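Argininosuccinate lyase (Chelativorans sp., PDB 6RXA) is an EDDS lyase of the aspartase/fumarase superfamily, a C–N lyase that probably releases fumarate by breaking a carbon–nitrogen bond, here in an engineered form. Local coordinates at residues E21-A32 / R330-A341. The protein carries 2 engineered substitutions. Sequence-based numbering, arbitrary orientation.
Sequences EFQELYDFDAAA and RSIDALIAATHA. With FMT (formic acid), chain D.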
ATOM      1  N   GLU A  21       1.871 -20.289  22.876  1.00 16.20           N
ATOM      2  CA  GLU A  21       1.371 -19.449  21.798  1.00 16.27           C
ATOM      3  C   GLU A  21       2.101 -18.112  21.747  1.00 16.07           C
ATOM      4  O   GLU A  21       2.305 -17.544  20.663  1.00 17.06           O
ATOM      5  CB  GLU A  21      -0.127 -19.219  21.984  1.00 17.43           C
ATOM      6  CG  GLU A  21      -0.965 -20.476  22.063  1.00 19.62           C
ATOM      7  CD  GLU A  21      -1.225 -20.932  23.485  1.00 23.44           C
ATOM      8  OE1 GLU A  21      -0.371 -20.712  24.382  1.00 23.82           O
ATOM      9  OE2 GLU A  21      -2.297 -21.525  23.711  1.00 26.57           O
ATOM     10  N   PHE A  22       2.502 -17.598  22.909  1.00 15.69           N
ATOM     11  CA  PHE A  22       3.278 -16.367  22.984  1.00 15.60           C
ATOM     12  C   PHE A  22       4.669 -16.604  22.429  1.00 15.50           C
ATOM     13  O   PHE A  22       5.173 -15.808  21.635  1.00 16.10           O
ATOM     14  CB  PHE A  22       3.294 -15.935  24.454  1.00 15.12           C
ATOM     15  CG  PHE A  22       3.981 -14.620  24.735  1.00 15.32           C
ATOM     16  CD1 PHE A  22       4.104 -13.622  23.779  1.00 15.41           C
ATOM     17  CD2 PHE A  22       4.509 -14.390  26.000  1.00 16.33           C
ATOM     18  CE1 PHE A  22       4.745 -12.416  24.099  1.00 16.05           C
ATOM     19  CE2 PHE A  22       5.151 -13.194  26.313  1.00 16.70           C
ATOM     20  CZ  PHE A  22       5.263 -12.209  25.354  1.00 16.38           C
ATOM     21  N   GLN A  23       5.282 -17.725  22.794  1.00 15.62           N
ATOM     22  CA  GLN A  23       6.596 -18.051  22.266  1.00 15.31           C
ATOM     23  C   GLN A  23       6.581 -18.169  20.744  1.00 15.48           C
ATOM     24  O   GLN A  23       7.579 -17.843  20.098  1.00 16.15           O
ATOM     25  CB  GLN A  23       7.101 -19.326  22.937  1.00 15.14           C
ATOM     26  CG  GLN A  23       8.507 -19.748  22.508  1.00 16.45           C
ATOM     27  CD  GLN A  23       9.573 -18.770  22.968  1.00 18.62           C
ATOM     28  OE1 GLN A  23       9.601 -18.360  24.129  1.00 19.24           O
ATOM     29  NE2 GLN A  23      10.438 -18.365  22.044  1.00 19.66           N
ATOM     30  N   GLU A  24       5.465 -18.608  20.150  1.00 15.43           N
ATOM     31  CA  GLU A  24       5.400 -18.728  18.693  1.00 15.58           C
ATOM     32  C   GLU A  24       5.724 -17.406  18.001  1.00 14.66           C
ATOM     33  O   GLU A  24       6.323 -17.391  16.919  1.00 15.44           O
ATOM     34  CB  GLU A  24       4.024 -19.234  18.249  1.00 20.87           C
ATOM     35  CG  GLU A  24       3.652 -20.633  18.731  1.00 28.51           C
ATOM     36  CD  GLU A  24       2.261 -21.068  18.270  1.00 26.84           C
ATOM     37  OE1 GLU A  24       1.910 -20.761  17.112  1.00 19.94           O
ATOM     38  OE2 GLU A  24       1.530 -21.715  19.076  1.00 29.27           O
ATOM     39  N   LEU A  25       5.322 -16.282  18.596  1.00 14.48           N
ATOM     40  CA  LEU A  25       5.598 -14.979  18.005  1.00 13.68           C
ATOM     41  C   LEU A  25       7.087 -14.675  17.918  1.00 14.96           C
ATOM     42  O   LEU A  25       7.492 -13.857  17.083  1.00 16.96           O
ATOM     43  CB  LEU A  25       4.896 -13.879  18.808  1.00 14.17           C
ATOM     44  CG  LEU A  25       3.382 -13.800  18.627  1.00 15.51           C
ATOM     45  CD1 LEU A  25       2.757 -12.985  19.753  1.00 15.11           C
ATOM     46  CD2 LEU A  25       2.997 -13.233  17.258  1.00 17.23           C
ATOM     47  N   TYR A  26       7.896 -15.288  18.768  1.00 14.85           N
ATOM     48  CA  TYR A  26       9.333 -15.069  18.749  1.00 16.97           C
ATOM     49  C   TYR A  26      10.057 -16.036  17.833  1.00 18.52           C
ATOM     50  O   TYR A  26      11.215 -15.781  17.477  1.00 20.89           O
ATOM     51  CB  TYR A  26       9.892 -15.216  20.166  1.00 18.15           C
ATOM     52  CG  TYR A  26       9.466 -14.111  21.095  1.00 20.64           C
ATOM     53  CD1 TYR A  26       8.241 -14.152  21.730  1.00 18.41           C
ATOM     54  CD2 TYR A  26      10.287 -13.017  21.322  1.00 26.68           C
ATOM     55  CE1 TYR A  26       7.830 -13.131  22.560  1.00 19.97           C
ATOM     56  CE2 TYR A  26       9.894 -11.993  22.165  1.00 28.49           C
ATOM     57  CZ  TYR A  26       8.664 -12.060  22.780  1.00 24.34           C
ATOM     58  OH  TYR A  26       8.253 -11.050  23.618  1.00 24.91           O
ATOM     59  N   ASP A  27       9.408 -17.133  17.455  1.00 17.37           N
ATOM     60  CA  ASP A  27      10.087 -18.228  16.773  1.00 17.82           C
ATOM     61  C   ASP A  27       9.862 -18.254  15.264  1.00 17.98           C
ATOM     62  O   ASP A  27      10.699 -18.817  14.543  1.00 18.76           O
ATOM     63  CB  ASP A  27       9.621 -19.582  17.337  1.00 18.94           C
ATOM     64  CG  ASP A  27      10.081 -19.840  18.777  1.00 21.69           C
ATOM     65  OD1 ASP A  27      10.927 -19.091  19.292  1.00 23.18           O
ATOM     66  OD2 ASP A  27       9.574 -20.801  19.386  1.00 23.24           O
ATOM     67  N   PHE A  28       8.766 -17.673  14.760  1.00 17.31           N
ATOM     68  CA  PHE A  28       8.391 -17.942  13.372  1.00 16.71           C
ATOM     69  C   PHE A  28       9.386 -17.357  12.374  1.00 16.89           C
ATOM     70  O   PHE A  28       9.586 -17.933  11.296  1.00 18.30           O
ATOM     71  CB  PHE A  28       6.945 -17.479  13.079  1.00 16.23           C
ATOM     72  CG  PHE A  28       6.769 -15.980  13.015  1.00 16.07           C
ATOM     73  CD1 PHE A  28       7.091 -15.267  11.869  1.00 15.53           C
ATOM     74  CD2 PHE A  28       6.242 -15.295  14.102  1.00 16.64           C
ATOM     75  CE1 PHE A  28       6.928 -13.905  11.821  1.00 16.31           C
ATOM     76  CE2 PHE A  28       6.079 -13.930  14.060  1.00 17.15           C
ATOM     77  CZ  PHE A  28       6.414 -13.238  12.924  1.00 16.58           C
ATOM     78  N   ASP A  29      10.012 -16.217  12.684  1.00 17.55           N
ATOM     79  CA  ASP A  29      10.831 -15.551  11.680  1.00 20.18           C
ATOM     80  C   ASP A  29      12.039 -16.404  11.318  1.00 19.56           C
ATOM     81  O   ASP A  29      12.294 -16.667  10.137  1.00 20.86           O
ATOM     82  CB  ASP A  29      11.263 -14.172  12.174  1.00 27.61           C
ATOM     83  CG  ASP A  29      12.018 -13.385  11.116  1.00 43.59           C
ATOM     84  OD1 ASP A  29      11.603 -13.413   9.938  1.00 51.89           O
ATOM     85  OD2 ASP A  29      13.016 -12.728  11.471  1.00 51.23           O
ATOM     86  N   ALA A  30      12.767 -16.881  12.326  1.00 18.16           N
ATOM     87  CA  ALA A  30      13.966 -17.660  12.053  1.00 18.11           C
ATOM     88  C   ALA A  30      13.633 -19.047  11.525  1.00 17.80           C
ATOM     89  O   ALA A  30      14.452 -19.647  10.822  1.00 19.83           O
ATOM     90  CB  ALA A  30      14.808 -17.764  13.322  1.00 19.22           C
ATOM     91  N   ALA A  31      12.455 -19.570  11.851  1.00 16.55           N
ATOM     92  CA  ALA A  31      12.085 -20.920  11.451  1.00 16.59           C
ATOM     93  C   ALA A  31      11.461 -20.985  10.064  1.00 15.69           C
ATOM     94  O   ALA A  31      11.346 -22.082   9.498  1.00 16.58           O
ATOM     95  CB  ALA A  31      11.098 -21.507  12.460  1.00 18.02           C
ATOM     96  N   ALA A  32      11.070 -19.857   9.497  1.00 14.81           N
ATOM     97  CA  ALA A  32      10.311 -19.886   8.259  1.00 15.14           C
ATOM     98  C   ALA A  32      11.143 -20.430   7.107  1.00 15.55           C
ATOM     99  O   ALA A  32      12.330 -20.118   6.966  1.00 17.15           O
ATOM    100  CB  ALA A  32       9.829 -18.481   7.921  1.00 15.67           C
ATOM    101  N   ARG A 330       6.841 -17.116   5.353  1.00 12.73           N
ATOM    102  CA  ARG A 330       7.012 -16.351   6.582  1.00 12.94           C
ATOM    103  C   ARG A 330       5.801 -15.471   6.872  1.00 12.50           C
ATOM    104  O   ARG A 330       5.482 -15.237   8.039  1.00 15.27           O
ATOM    105  CB  ARG A 330       8.295 -15.523   6.553  1.00 16.04           C
ATOM    106  CG  ARG A 330       8.399 -14.471   5.474  1.00 22.24           C
ATOM    107  CD  ARG A 330       9.780 -13.796   5.535  1.00 31.01           C
ATOM    108  NE  ARG A 330      10.875 -14.753   5.340  1.00 39.62           N
ATOM    109  CZ  ARG A 330      11.604 -15.293   6.320  1.00 48.56           C
ATOM    110  NH1 ARG A 330      11.388 -14.978   7.596  1.00 41.39           N
ATOM    111  NH2 ARG A 330      12.562 -16.156   6.019  1.00 56.99           N
ATOM    112  N   SER A 331       5.117 -14.979   5.838  1.00 12.10           N
ATOM    113  CA  SER A 331       3.929 -14.164   6.061  1.00 12.41           C
ATOM    114  C   SER A 331       2.804 -14.995   6.659  1.00 11.83           C
ATOM    115  O   SER A 331       2.144 -14.579   7.618  1.00 13.61           O
ATOM    116  CB  SER A 331       3.507 -13.533   4.738  1.00 13.21           C
ATOM    117  OG  SER A 331       2.363 -12.739   4.890  1.00 13.92           O
ATOM    118  N   ILE A 332       2.565 -16.183   6.107  1.00 12.54           N
ATOM    119  CA  ILE A 332       1.526 -17.033   6.663  1.00 12.12           C
ATOM    120  C   ILE A 332       1.910 -17.473   8.063  1.00 11.66           C
ATOM    121  O   ILE A 332       1.071 -17.513   8.971  1.00 13.15           O
ATOM    122  CB  ILE A 332       1.234 -18.219   5.727  1.00 12.87           C
ATOM    123  CG1 ILE A 332       0.728 -17.689   4.385  1.00 14.72           C
ATOM    124  CG2 ILE A 332       0.214 -19.134   6.363  1.00 13.50           C
ATOM    125  CD1 ILE A 332       0.791 -18.716   3.243  1.00 16.92           C
ATOM    126  N   ASP A 333       3.191 -17.803   8.267  1.00 12.73           N
ATOM    127  CA  ASP A 333       3.626 -18.225   9.588  1.00 12.41           C
ATOM    128  C   ASP A 333       3.359 -17.145  10.631  1.00 12.84           C
ATOM    129  O   ASP A 333       2.991 -17.457  11.768  1.00 13.61           O
ATOM    130  CB  ASP A 333       5.110 -18.558   9.571  1.00 13.95           C
ATOM    131  CG  ASP A 333       5.433 -19.789   8.763  1.00 14.85           C
ATOM    132  OD1 ASP A 333       4.525 -20.582   8.450  1.00 15.70           O
ATOM    133  OD2 ASP A 333       6.626 -19.965   8.461  1.00 15.83           O
ATOM    134  N   ALA A 334       3.546 -15.870  10.265  1.00 12.46           N
ATOM    135  CA  ALA A 334       3.268 -14.783  11.203  1.00 12.51           C
ATOM    136  C   ALA A 334       1.791 -14.726  11.565  1.00 11.95           C
ATOM    137  O   ALA A 334       1.435 -14.510  12.731  1.00 13.36           O
ATOM    138  CB  ALA A 334       3.691 -13.446  10.597  1.00 12.79           C
ATOM    139  N   LEU A 335       0.915 -14.874  10.565  1.00 11.89           N
ATOM    140  CA  LEU A 335      -0.518 -14.882  10.815  1.00 11.14           C
ATOM    141  C   LEU A 335      -0.892 -15.981  11.788  1.00 10.98           C
ATOM    142  O   LEU A 335      -1.683 -15.758  12.711  1.00 12.89           O
ATOM    143  CB  LEU A 335      -1.270 -15.053   9.492  1.00 11.22           C
ATOM    144  CG  LEU A 335      -2.792 -15.131   9.590  1.00 12.73           C
ATOM    145  CD1 LEU A 335      -3.427 -14.651   8.274  1.00 13.91           C
ATOM    146  CD2 LEU A 335      -3.298 -16.538   9.907  1.00 13.30           C
ATOM    147  N   ILE A 336      -0.321 -17.177  11.610  1.00 12.18           N
ATOM    148  CA  ILE A 336      -0.671 -18.297  12.475  1.00 12.05           C
ATOM    149  C   ILE A 336      -0.200 -18.029  13.898  1.00 12.36           C
ATOM    150  O   ILE A 336      -0.924 -18.284  14.866  1.00 12.83           O
ATOM    151  CB  ILE A 336      -0.104 -19.616  11.908  1.00 13.10           C
ATOM    152  CG1 ILE A 336      -0.724 -19.948  10.540  1.00 14.36           C
ATOM    153  CG2 ILE A 336      -0.334 -20.736  12.912  1.00 13.03           C
ATOM    154  CD1 ILE A 336      -2.195 -20.292  10.559  1.00 14.82           C
ATOM    155  N   ALA A 337       1.012 -17.498  14.049  1.00 12.80           N
ATOM    156  CA  ALA A 337       1.533 -17.179  15.373  1.00 13.27           C
ATOM    157  C   ALA A 337       0.650 -16.158  16.079  1.00 12.54           C
ATOM    158  O   ALA A 337       0.326 -16.319  17.259  1.00 13.40           O
ATOM    159  CB  ALA A 337       2.968 -16.675  15.250  1.00 13.76           C
ATOM    160  N   ALA A 338       0.252 -15.100  15.367  1.00 12.20           N
ATOM    161  CA  ALA A 338      -0.603 -14.087  15.971  1.00 12.20           C
ATOM    162  C   ALA A 338      -1.968 -14.657  16.311  1.00 11.62           C
ATOM    163  O   ALA A 338      -2.539 -14.323  17.361  1.00 12.63           O
ATOM    164  CB  ALA A 338      -0.750 -12.907  15.019  1.00 12.51           C
ATOM    165  N   THR A 339      -2.523 -15.498  15.435  1.00 11.87           N
ATOM    166  CA  THR A 339      -3.834 -16.083  15.711  1.00 11.75           C
ATOM    167  C   THR A 339      -3.787 -16.985  16.933  1.00 12.32           C
ATOM    168  O   THR A 339      -4.684 -16.944  17.779  1.00 13.09           O
ATOM    169  CB  THR A 339      -4.337 -16.851  14.487  1.00 12.83           C
ATOM    170  OG1 THR A 339      -4.419 -15.963  13.363  1.00 12.99           O
ATOM    171  CG2 THR A 339      -5.708 -17.430  14.743  1.00 13.06           C
ATOM    172  N   HIS A 340      -2.755 -17.829  17.031  1.00 12.55           N
ATOM    173  CA  HIS A 340      -2.582 -18.669  18.205  1.00 12.68           C
ATOM    174  C   HIS A 340      -2.381 -17.833  19.459  1.00 12.74           C
ATOM    175  O   HIS A 340      -2.984 -18.101  20.503  1.00 12.85           O
ATOM    176  CB  HIS A 340      -1.388 -19.592  17.991  1.00 13.09           C
ATOM    177  CG  HIS A 340      -1.649 -20.704  17.029  1.00 14.49           C
ATOM    178  ND1 HIS A 340      -0.634 -21.455  16.473  1.00 15.15           N
ATOM    179  CD2 HIS A 340      -2.804 -21.216  16.542  1.00 14.81           C
ATOM    180  CE1 HIS A 340      -1.154 -22.380  15.685  1.00 15.09           C
ATOM    181  NE2 HIS A 340      -2.470 -22.256  15.710  1.00 14.72           N
ATOM    182  N   ALA A 341      -1.554 -16.787  19.374  1.00 12.91           N
ATOM    183  CA  ALA A 341      -1.326 -15.937  20.539  1.00 13.29           C
ATOM    184  C   ALA A 341      -2.630 -15.312  21.021  1.00 13.15           C
ATOM    185  O   ALA A 341      -2.923 -15.300  22.221  1.00 14.16           O
ATOM    186  CB  ALA A 341      -0.297 -14.854  20.203  1.00 14.02           C
TER
HETATM  187  C   FMT D 603      10.341  -9.919  26.239  1.00 35.92           C
HETATM  188  O1  FMT D 603      11.023  -9.362  27.105  1.00 29.61           O
HETATM  189  O2  FMT D 603      10.641  -9.881  25.043  1.00 32.94           O
HETATM  190  O   HOH W   1       8.113 -20.171  10.773  1.00 18.20           O
HETATM  191  O   HOH W   2      13.707 -17.940   8.030  1.00 26.46           O
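Asp29 engages Arg330 NH1 twice: OD1 forms a salt bridge to it at 2.8 Å, and the backbone O accepts a longer hydrogen bond. The carboxylate and guanidinium planes stand 78° apart, so the pairing is not flat. Arginine suits this place because it reaches both the acid and a carbonyl near the C-terminal end of helix 20-31, while Ala32 CB, small enough to fit, lies over one guanidinium face. A water donates to both Phe28 O and Asp333 OD2; Asp333 OD1 is salt-bridged to Arg130.

The helices run nearly antiparallel, local axes 7.9 Å apart, a closeness that alanines on 330-341 allow. Phe28, its CG between backbone N and carbonyl carbon (chi1 72°), lays a ring face over Ala334, whose CA sits 3.8 Å from the ring centroid in a CH-pi contact; Ala337 CB meets CD2 obliquely. Replacing Phe28 by a serine would probably leave Ala334 without this aromatic cover and open a gap between the helices. The branched end of Leu25 touches two successive turns, CD1 at Ala341 CB (3.6 Å) and CD2 against Ala337 and Ala338. His340 ND1 donates a nearly straight hydrogen bond (2.7 Å, 167°) to the syn lone pair of Glu24 OE1, in the imidazole plane; an extended glutamate can reach this N-H.

Tyr26, seen to bind fumarate, leaves its helix away from this interface; its hydroxyl donates to a formate, probably from the crystallisation liquor. Beside that site, the pair joins helix 20-31 to the helical core of the aspartase/fumarase fold, where Ile336 and Leu335 meet helices 112-147 and 236-262.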